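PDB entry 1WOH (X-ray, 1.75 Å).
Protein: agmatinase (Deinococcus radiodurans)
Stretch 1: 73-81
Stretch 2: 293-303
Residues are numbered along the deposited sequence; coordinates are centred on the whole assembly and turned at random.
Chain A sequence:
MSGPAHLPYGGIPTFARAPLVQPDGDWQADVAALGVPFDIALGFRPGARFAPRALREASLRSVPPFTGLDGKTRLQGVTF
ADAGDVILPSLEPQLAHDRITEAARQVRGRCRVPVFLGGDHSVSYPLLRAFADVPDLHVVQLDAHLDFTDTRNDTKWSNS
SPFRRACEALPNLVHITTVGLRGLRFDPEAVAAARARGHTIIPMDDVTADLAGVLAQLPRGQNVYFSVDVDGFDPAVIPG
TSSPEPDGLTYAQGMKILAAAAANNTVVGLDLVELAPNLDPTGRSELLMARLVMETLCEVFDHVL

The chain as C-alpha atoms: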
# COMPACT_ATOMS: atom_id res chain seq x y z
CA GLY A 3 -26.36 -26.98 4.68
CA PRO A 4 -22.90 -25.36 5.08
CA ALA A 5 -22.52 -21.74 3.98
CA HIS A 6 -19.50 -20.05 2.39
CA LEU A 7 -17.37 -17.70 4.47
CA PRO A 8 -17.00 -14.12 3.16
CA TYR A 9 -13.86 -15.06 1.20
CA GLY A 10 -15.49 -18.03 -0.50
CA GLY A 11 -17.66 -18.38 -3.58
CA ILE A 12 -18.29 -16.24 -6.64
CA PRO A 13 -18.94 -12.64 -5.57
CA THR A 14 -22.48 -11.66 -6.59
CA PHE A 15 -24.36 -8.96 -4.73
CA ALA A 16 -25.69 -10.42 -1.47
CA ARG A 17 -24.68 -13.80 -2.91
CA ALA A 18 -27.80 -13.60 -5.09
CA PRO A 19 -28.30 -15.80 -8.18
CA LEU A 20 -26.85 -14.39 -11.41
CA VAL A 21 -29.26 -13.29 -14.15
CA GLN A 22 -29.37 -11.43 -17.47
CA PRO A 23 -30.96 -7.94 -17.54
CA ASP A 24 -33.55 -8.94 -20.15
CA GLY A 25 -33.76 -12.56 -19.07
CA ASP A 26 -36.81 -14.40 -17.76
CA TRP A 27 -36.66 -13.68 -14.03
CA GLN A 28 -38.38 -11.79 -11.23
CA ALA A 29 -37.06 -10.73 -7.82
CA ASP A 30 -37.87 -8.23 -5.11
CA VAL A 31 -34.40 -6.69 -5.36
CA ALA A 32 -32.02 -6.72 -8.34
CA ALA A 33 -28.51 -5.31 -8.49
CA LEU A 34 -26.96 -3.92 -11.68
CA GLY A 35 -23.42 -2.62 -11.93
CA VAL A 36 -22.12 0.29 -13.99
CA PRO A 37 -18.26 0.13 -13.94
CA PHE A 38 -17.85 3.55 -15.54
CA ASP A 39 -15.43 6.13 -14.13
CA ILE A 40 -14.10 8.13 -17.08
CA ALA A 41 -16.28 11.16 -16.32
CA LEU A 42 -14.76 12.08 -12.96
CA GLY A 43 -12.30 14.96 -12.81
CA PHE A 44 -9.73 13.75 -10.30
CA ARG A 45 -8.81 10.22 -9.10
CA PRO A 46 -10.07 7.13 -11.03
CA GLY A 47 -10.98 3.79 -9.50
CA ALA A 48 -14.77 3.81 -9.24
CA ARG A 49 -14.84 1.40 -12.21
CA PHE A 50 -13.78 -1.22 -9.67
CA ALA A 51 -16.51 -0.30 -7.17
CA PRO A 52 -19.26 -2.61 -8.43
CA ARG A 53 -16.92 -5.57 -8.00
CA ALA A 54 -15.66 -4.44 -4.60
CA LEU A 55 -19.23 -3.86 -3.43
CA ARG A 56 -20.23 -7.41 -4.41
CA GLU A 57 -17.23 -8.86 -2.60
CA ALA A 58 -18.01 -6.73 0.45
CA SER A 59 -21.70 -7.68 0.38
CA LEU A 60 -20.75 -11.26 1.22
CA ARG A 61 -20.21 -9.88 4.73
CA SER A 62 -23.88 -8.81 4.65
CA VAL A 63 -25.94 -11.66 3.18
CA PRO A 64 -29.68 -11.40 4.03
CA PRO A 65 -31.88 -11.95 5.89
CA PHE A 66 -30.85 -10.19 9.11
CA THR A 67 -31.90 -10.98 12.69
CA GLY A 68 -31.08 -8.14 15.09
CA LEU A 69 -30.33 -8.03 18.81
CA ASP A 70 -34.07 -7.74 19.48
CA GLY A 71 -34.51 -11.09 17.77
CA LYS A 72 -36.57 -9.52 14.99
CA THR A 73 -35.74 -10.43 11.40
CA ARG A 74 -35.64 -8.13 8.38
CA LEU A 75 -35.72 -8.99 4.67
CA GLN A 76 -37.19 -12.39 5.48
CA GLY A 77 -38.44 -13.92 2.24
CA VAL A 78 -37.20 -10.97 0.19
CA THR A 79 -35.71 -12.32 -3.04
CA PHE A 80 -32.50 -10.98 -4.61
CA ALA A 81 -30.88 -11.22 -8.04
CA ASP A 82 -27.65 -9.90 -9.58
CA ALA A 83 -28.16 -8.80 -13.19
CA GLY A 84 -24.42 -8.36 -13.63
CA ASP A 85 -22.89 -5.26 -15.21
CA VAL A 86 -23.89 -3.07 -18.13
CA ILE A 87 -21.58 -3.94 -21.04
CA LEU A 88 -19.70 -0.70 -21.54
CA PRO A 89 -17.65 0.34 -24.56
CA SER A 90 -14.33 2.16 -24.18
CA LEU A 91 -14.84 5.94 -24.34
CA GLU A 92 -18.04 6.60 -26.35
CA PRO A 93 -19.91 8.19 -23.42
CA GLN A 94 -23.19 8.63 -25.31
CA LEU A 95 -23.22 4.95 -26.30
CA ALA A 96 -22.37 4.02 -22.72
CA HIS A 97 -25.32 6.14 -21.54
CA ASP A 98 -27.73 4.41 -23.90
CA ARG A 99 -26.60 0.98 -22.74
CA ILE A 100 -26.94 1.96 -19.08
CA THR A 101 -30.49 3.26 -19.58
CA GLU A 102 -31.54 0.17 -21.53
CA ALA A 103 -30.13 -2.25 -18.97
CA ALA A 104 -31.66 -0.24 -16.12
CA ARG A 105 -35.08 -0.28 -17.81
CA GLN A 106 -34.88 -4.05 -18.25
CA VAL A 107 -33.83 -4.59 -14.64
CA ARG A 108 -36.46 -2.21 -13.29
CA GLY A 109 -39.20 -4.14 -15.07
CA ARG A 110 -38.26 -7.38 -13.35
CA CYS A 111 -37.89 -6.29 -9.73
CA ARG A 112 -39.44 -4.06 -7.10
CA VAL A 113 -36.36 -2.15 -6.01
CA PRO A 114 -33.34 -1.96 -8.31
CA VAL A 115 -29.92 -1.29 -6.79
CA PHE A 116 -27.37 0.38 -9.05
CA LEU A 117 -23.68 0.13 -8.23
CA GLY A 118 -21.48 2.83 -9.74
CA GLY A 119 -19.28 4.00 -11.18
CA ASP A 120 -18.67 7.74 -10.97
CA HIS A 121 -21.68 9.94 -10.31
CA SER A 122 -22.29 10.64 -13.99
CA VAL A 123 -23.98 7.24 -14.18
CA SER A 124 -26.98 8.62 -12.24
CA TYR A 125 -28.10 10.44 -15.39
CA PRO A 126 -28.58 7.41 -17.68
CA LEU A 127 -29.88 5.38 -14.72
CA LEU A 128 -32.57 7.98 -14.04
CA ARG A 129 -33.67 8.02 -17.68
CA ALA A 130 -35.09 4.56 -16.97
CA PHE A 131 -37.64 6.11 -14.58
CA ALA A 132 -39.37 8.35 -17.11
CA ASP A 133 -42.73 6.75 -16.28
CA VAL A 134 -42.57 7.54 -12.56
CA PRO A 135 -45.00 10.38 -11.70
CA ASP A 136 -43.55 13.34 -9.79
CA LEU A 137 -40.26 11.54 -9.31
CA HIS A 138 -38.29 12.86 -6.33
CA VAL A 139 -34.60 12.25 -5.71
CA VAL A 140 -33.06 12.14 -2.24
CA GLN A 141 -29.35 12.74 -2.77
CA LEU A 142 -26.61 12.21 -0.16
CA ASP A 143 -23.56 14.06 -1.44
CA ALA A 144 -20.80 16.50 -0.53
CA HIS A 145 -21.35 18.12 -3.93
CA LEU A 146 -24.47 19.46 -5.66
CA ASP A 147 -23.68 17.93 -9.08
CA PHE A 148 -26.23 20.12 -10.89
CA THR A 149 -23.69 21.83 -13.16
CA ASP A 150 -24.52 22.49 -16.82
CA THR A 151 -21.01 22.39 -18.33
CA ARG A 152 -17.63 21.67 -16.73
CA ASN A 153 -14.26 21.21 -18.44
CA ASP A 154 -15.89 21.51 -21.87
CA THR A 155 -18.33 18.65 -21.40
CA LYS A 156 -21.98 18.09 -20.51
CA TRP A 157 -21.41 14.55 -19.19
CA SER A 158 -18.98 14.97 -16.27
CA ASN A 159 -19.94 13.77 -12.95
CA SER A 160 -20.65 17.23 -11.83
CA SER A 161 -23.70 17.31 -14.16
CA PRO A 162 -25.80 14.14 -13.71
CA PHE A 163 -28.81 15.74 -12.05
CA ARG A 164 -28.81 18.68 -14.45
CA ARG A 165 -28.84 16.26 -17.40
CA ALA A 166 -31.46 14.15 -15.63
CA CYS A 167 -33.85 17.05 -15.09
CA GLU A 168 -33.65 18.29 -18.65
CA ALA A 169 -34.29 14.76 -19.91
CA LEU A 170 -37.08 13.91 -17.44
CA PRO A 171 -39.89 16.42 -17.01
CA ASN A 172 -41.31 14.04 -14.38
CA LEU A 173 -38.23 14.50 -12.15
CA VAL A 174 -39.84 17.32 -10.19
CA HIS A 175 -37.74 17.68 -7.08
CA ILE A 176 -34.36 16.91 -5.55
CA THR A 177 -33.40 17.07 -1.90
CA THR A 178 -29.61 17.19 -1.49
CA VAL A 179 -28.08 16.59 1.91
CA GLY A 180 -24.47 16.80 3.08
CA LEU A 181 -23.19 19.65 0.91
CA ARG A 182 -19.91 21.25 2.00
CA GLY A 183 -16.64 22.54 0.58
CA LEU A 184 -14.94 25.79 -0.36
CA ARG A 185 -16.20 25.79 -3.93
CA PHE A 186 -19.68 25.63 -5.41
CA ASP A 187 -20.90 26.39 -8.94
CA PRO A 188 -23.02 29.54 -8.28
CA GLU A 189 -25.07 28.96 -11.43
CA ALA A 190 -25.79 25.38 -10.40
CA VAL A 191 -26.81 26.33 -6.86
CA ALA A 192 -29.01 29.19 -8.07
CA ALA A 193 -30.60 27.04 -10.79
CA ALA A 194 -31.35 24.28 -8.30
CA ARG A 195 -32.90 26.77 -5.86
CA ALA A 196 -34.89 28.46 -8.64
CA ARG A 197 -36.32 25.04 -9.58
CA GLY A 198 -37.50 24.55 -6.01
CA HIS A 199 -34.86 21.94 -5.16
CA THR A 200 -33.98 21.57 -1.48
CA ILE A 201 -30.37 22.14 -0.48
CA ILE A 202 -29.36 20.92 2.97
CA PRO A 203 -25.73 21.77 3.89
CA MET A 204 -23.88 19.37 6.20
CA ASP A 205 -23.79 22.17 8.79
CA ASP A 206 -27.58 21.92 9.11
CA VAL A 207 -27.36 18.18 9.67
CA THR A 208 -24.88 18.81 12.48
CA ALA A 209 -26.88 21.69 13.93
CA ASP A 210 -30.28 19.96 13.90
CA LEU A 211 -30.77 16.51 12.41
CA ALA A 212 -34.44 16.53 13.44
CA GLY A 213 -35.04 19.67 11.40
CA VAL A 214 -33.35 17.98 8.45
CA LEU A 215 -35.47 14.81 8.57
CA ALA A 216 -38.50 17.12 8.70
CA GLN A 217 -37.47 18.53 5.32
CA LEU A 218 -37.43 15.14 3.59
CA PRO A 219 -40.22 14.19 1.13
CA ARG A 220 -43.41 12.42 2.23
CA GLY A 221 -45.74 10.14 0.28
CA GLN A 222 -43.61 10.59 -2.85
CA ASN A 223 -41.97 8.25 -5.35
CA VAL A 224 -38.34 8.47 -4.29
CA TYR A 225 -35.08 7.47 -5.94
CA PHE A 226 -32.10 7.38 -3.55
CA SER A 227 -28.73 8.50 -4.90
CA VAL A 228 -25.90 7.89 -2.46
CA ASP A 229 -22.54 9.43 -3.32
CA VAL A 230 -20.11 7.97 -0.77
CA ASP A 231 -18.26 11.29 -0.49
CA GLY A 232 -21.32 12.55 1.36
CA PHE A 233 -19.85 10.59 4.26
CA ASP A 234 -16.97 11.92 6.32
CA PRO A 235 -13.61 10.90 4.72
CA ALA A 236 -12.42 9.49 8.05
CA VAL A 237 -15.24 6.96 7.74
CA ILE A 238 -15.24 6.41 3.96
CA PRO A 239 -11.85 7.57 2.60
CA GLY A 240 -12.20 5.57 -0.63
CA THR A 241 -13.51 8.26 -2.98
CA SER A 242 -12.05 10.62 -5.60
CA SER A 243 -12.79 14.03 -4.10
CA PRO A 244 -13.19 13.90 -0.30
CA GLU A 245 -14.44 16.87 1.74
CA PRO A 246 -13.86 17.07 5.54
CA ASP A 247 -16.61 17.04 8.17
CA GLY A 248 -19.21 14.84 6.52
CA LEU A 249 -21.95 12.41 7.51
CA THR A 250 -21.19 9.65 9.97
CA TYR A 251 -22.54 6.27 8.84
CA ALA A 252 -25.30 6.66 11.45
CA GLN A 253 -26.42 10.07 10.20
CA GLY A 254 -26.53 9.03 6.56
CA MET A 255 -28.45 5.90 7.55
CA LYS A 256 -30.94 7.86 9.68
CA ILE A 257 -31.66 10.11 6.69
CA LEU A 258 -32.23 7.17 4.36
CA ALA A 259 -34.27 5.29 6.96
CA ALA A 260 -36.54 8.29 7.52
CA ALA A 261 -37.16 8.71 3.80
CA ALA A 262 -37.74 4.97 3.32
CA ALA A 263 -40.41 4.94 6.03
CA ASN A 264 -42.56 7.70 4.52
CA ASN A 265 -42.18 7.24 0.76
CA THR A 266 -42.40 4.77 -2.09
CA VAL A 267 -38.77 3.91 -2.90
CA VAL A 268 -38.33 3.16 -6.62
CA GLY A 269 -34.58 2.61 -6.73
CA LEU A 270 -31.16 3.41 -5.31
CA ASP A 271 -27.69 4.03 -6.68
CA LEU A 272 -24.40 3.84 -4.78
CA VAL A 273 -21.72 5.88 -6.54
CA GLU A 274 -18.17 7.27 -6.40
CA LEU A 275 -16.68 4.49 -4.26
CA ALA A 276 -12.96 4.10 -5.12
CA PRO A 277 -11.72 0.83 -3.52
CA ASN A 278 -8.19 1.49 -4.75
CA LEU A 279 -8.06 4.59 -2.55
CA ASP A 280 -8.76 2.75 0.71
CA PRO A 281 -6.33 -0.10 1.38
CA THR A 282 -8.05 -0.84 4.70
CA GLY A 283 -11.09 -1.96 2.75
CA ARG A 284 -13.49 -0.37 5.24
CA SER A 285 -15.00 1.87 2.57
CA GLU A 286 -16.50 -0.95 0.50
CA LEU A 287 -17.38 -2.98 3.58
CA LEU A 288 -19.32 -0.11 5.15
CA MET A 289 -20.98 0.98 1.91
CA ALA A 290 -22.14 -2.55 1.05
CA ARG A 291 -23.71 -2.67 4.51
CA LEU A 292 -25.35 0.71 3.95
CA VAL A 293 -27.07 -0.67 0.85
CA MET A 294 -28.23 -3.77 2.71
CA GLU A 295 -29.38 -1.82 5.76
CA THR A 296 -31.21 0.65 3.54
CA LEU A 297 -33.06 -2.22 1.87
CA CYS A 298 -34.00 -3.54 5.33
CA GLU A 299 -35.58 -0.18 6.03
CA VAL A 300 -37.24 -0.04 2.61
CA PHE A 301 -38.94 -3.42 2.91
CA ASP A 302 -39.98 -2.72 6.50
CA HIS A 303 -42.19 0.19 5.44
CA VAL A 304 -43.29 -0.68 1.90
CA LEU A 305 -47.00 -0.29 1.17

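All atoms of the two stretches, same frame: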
# COMPACT_ATOMS: atom_id res chain seq x y z
N THR A 73 -36.42 -10.19 12.67
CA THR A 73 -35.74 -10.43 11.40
C THR A 73 -36.23 -9.50 10.29
O THR A 73 -37.42 -9.22 10.17
CB THR A 73 -35.95 -11.88 10.94
OG1 THR A 73 -35.40 -12.76 11.93
CG2 THR A 73 -35.25 -12.14 9.60
N ARG A 74 -35.29 -9.01 9.48
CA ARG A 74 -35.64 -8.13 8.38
C ARG A 74 -35.21 -8.76 7.06
O ARG A 74 -34.24 -9.51 7.01
CB ARG A 74 -34.98 -6.76 8.57
CG ARG A 74 -35.66 -5.91 9.65
CD ARG A 74 -35.10 -4.51 9.73
NE ARG A 74 -33.70 -4.50 10.14
CZ ARG A 74 -32.97 -3.40 10.29
NH1 ARG A 74 -33.52 -2.21 10.06
NH2 ARG A 74 -31.70 -3.49 10.67
N LEU A 75 -35.95 -8.45 6.00
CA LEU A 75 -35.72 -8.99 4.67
C LEU A 75 -36.01 -10.49 4.58
O LEU A 75 -35.52 -11.18 3.69
CB LEU A 75 -34.28 -8.71 4.20
CG LEU A 75 -33.99 -7.23 3.93
CD1 LEU A 75 -32.55 -7.09 3.43
CD2 LEU A 75 -34.96 -6.68 2.90
N GLN A 76 -36.83 -10.98 5.50
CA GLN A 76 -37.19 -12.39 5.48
C GLN A 76 -38.07 -12.66 4.26
O GLN A 76 -39.10 -12.00 4.07
CB GLN A 76 -37.94 -12.78 6.76
CG GLN A 76 -38.47 -14.20 6.75
CD GLN A 76 -37.36 -15.24 6.67
OE1 GLN A 76 -37.62 -16.41 6.36
NE2 GLN A 76 -36.14 -14.83 6.97
N GLY A 77 -37.66 -13.60 3.42
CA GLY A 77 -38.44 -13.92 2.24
C GLY A 77 -38.27 -12.95 1.08
O GLY A 77 -38.90 -13.11 0.04
N VAL A 78 -37.43 -11.94 1.26
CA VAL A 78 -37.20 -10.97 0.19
C VAL A 78 -36.18 -11.57 -0.78
O VAL A 78 -35.06 -11.90 -0.39
CB VAL A 78 -36.67 -9.63 0.75
CG1 VAL A 78 -36.43 -8.64 -0.39
CG2 VAL A 78 -37.69 -9.05 1.72
N THR A 79 -36.58 -11.73 -2.03
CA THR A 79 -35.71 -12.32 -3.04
C THR A 79 -34.76 -11.32 -3.69
O THR A 79 -35.14 -10.16 -3.94
CB THR A 79 -36.52 -13.03 -4.14
OG1 THR A 79 -37.34 -12.08 -4.83
CG2 THR A 79 -37.42 -14.10 -3.53
N PHE A 80 -33.55 -11.78 -3.98
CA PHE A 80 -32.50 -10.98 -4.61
C PHE A 80 -32.00 -11.60 -5.91
O PHE A 80 -32.11 -12.81 -6.12
CB PHE A 80 -31.29 -10.83 -3.67
CG PHE A 80 -31.49 -9.84 -2.56
CD1 PHE A 80 -32.36 -10.11 -1.51
CD2 PHE A 80 -30.80 -8.64 -2.57
CE1 PHE A 80 -32.54 -9.19 -0.48
CE2 PHE A 80 -30.97 -7.70 -1.54
CZ PHE A 80 -31.84 -7.98 -0.49
N ALA A 81 -31.44 -10.76 -6.78
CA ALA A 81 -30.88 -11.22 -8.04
C ALA A 81 -29.75 -10.26 -8.41
O ALA A 81 -29.78 -9.09 -8.04
CB ALA A 81 -31.94 -11.23 -9.13
N VAL A 293 -26.07 -0.28 1.85
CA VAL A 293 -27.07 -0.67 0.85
C VAL A 293 -28.00 -1.72 1.45
O VAL A 293 -29.22 -1.60 1.34
CB VAL A 293 -26.41 -1.25 -0.43
CG1 VAL A 293 -27.49 -1.80 -1.35
CG2 VAL A 293 -25.63 -0.15 -1.15
N MET A 294 -27.42 -2.72 2.11
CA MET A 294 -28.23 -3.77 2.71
C MET A 294 -29.12 -3.26 3.84
O MET A 294 -30.27 -3.67 3.96
CB MET A 294 -27.35 -4.92 3.23
CG MET A 294 -26.64 -5.74 2.14
SD MET A 294 -27.69 -6.20 0.74
CE MET A 294 -28.84 -7.38 1.56
N GLU A 295 -28.58 -2.36 4.66
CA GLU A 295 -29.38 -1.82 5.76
C GLU A 295 -30.48 -0.94 5.19
O GLU A 295 -31.61 -0.93 5.70
CB GLU A 295 -28.52 -1.02 6.73
CG GLU A 295 -29.32 -0.49 7.93
CD GLU A 295 -28.44 0.04 9.05
OE1 GLU A 295 -28.99 0.53 10.06
OE2 GLU A 295 -27.20 -0.02 8.92
N THR A 296 -30.18 -0.20 4.13
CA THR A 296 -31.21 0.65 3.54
C THR A 296 -32.35 -0.21 3.02
O THR A 296 -33.52 0.12 3.21
CB THR A 296 -30.64 1.51 2.39
OG1 THR A 296 -29.65 2.41 2.92
CG2 THR A 296 -31.74 2.32 1.72
N LEU A 297 -32.03 -1.33 2.38
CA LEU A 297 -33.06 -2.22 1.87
C LEU A 297 -33.89 -2.79 3.02
O LEU A 297 -35.10 -3.03 2.87
CB LEU A 297 -32.43 -3.35 1.06
CG LEU A 297 -31.80 -2.91 -0.27
CD1 LEU A 297 -31.02 -4.07 -0.88
CD2 LEU A 297 -32.89 -2.43 -1.23
N CYS A 298 -33.26 -3.02 4.17
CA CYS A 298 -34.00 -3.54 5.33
C CYS A 298 -35.07 -2.53 5.67
O CYS A 298 -36.23 -2.88 5.90
CB CYS A 298 -33.09 -3.70 6.55
SG CYS A 298 -32.04 -5.14 6.54
N GLU A 299 -34.67 -1.26 5.72
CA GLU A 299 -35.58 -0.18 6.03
C GLU A 299 -36.66 -0.07 4.97
O GLU A 299 -37.84 0.06 5.28
CB GLU A 299 -34.82 1.15 6.13
CG GLU A 299 -33.80 1.23 7.27
CD GLU A 299 -34.43 1.16 8.65
OE1 GLU A 299 -35.63 1.47 8.77
OE2 GLU A 299 -33.72 0.81 9.62
N VAL A 300 -36.26 -0.14 3.70
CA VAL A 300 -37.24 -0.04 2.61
C VAL A 300 -38.33 -1.10 2.74
O VAL A 300 -39.52 -0.78 2.78
CB VAL A 300 -36.56 -0.18 1.23
CG1 VAL A 300 -37.61 -0.36 0.14
CG2 VAL A 300 -35.73 1.07 0.94
N PHE A 301 -37.94 -2.37 2.82
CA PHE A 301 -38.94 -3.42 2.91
C PHE A 301 -39.69 -3.53 4.23
O PHE A 301 -40.61 -4.32 4.36
CB PHE A 301 -38.32 -4.77 2.52
CG PHE A 301 -38.11 -4.91 1.04
CD1 PHE A 301 -36.99 -4.35 0.43
CD2 PHE A 301 -39.06 -5.54 0.25
CE1 PHE A 301 -36.83 -4.41 -0.95
CE2 PHE A 301 -38.91 -5.61 -1.14
CZ PHE A 301 -37.79 -5.04 -1.74
N ASP A 302 -39.30 -2.72 5.21
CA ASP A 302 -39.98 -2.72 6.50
C ASP A 302 -41.16 -1.75 6.47
O ASP A 302 -42.09 -1.87 7.27
CB ASP A 302 -39.03 -2.30 7.62
CG ASP A 302 -38.62 -3.46 8.51
OD1 ASP A 302 -37.90 -3.23 9.49
OD2 ASP A 302 -39.03 -4.61 8.22
N HIS A 303 -41.12 -0.80 5.54
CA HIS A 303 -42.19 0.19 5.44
C HIS A 303 -42.85 0.29 4.07
O HIS A 303 -43.52 1.29 3.78
CB HIS A 303 -41.67 1.58 5.84
CG HIS A 303 -41.08 1.63 7.21
ND1 HIS A 303 -39.81 1.16 7.49
CD2 HIS A 303 -41.58 2.08 8.39
CE1 HIS A 303 -39.56 1.31 8.78
NE2 HIS A 303 -40.61 1.87 9.34
O HOH W 1 -30.70 -1.14 11.42
O HOH W 2 -36.22 -1.35 10.00
O HOH W 3 -37.35 -5.64 6.23

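The second stretch is a helix that begins before Val293, and its i to i+4 hydrogen bonds, such as Phe301 N to Leu297 O at 2.9 Å, mark it as helical. Against it lies an irregular segment: a short strand at Thr73-Arg74, a type II turn from Leu75 to Val78 closed by Val78 N to Leu75 O at 3.2 Å, and a second strand entered at Phe80. The backbones come nearest where the CA atoms of Arg74 and Cys298 stand 5.7 Å apart. The contact buries 521 Å² in total, counting both sides.

Leu75 is the principal apolar bump. Its CA-to-CB bond points sideways, yet with chi1 m and chi2 t the end of the side chain comes nearer the helix and settles among Met294, Leu297, Cys298 and Phe301. Leu75 CD1 lies 3.7 Å from Cys298 SG and 4.2 Å from Met294 CE; Leu75 CD2 lies 3.7 Å from Leu297 O, and Leu75 CD2 lies 3.9 Å from Phe301 CB. Met294 and Leu297, then Cys298 and Phe301, are three apart, and Met294 and Cys298, like Leu297 and Phe301, are four apart, so they fall along one side of the helix, and the leucine fills the hollow between them.

At the end of the turn, the CA-to-CB bond of Val78 points toward the helix, and the side chain lies over the face of the Phe301 ring. Val78 CG1 sits 4.0 Å from the centroid of the Phe301 ring, only 9° off the ring normal, which is CH-pi geometry over the face. Gly77, within the turn, touches nothing across the interface; its phi/psi of 79/1 would press a CB against the preceding carbonyl O. Phe80 then reaches the earlier part of the helix: Phe80 CE2 meets Leu297 CD1 at 3.7 Å, with the leucine methyl at the ring edge, while Phe80 CZ approaches Met294 CE, also at 3.7 Å, obliquely.

Arg74 supplies the polar counterpart. Its CA-to-CB bond points toward the helix and the side chain extends across Cys298, whose CB lies over one face of the guanidinium, 3.7 Å from Arg74 NE. That placement leaves the edge of the group free for charged partners. Arg74 NH1 forms a salt bridge with Glu299 OE2 at 3.1 Å, although the N-H...acceptor angle of 124° makes its hydrogen bond weak. Glu299 starts away from the first stretch at CB, and its m, m rotamer brings the carboxylate back.

Three waters fill the polar gaps around this arginine and the neighbouring backbone. Water 1 accepts from Arg74 NH2 at 2.7 Å and donates to Glu295 OE1 at 2.8 Å. Water 2 accepts from Arg74 NH1 at 2.8 Å and donates to Asp302 OD1 at 2.6 Å, linking two charges whose direct approach, Arg74 NE to Asp302 OD1, is 4.4 Å. Water 3 accepts from Leu75 N at 3.1 Å and donates to Cys298 O at 3.0 Å and Asp302 OD2 at 2.8 Å, joining the backbones where no direct backbone hydrogen bond crosses.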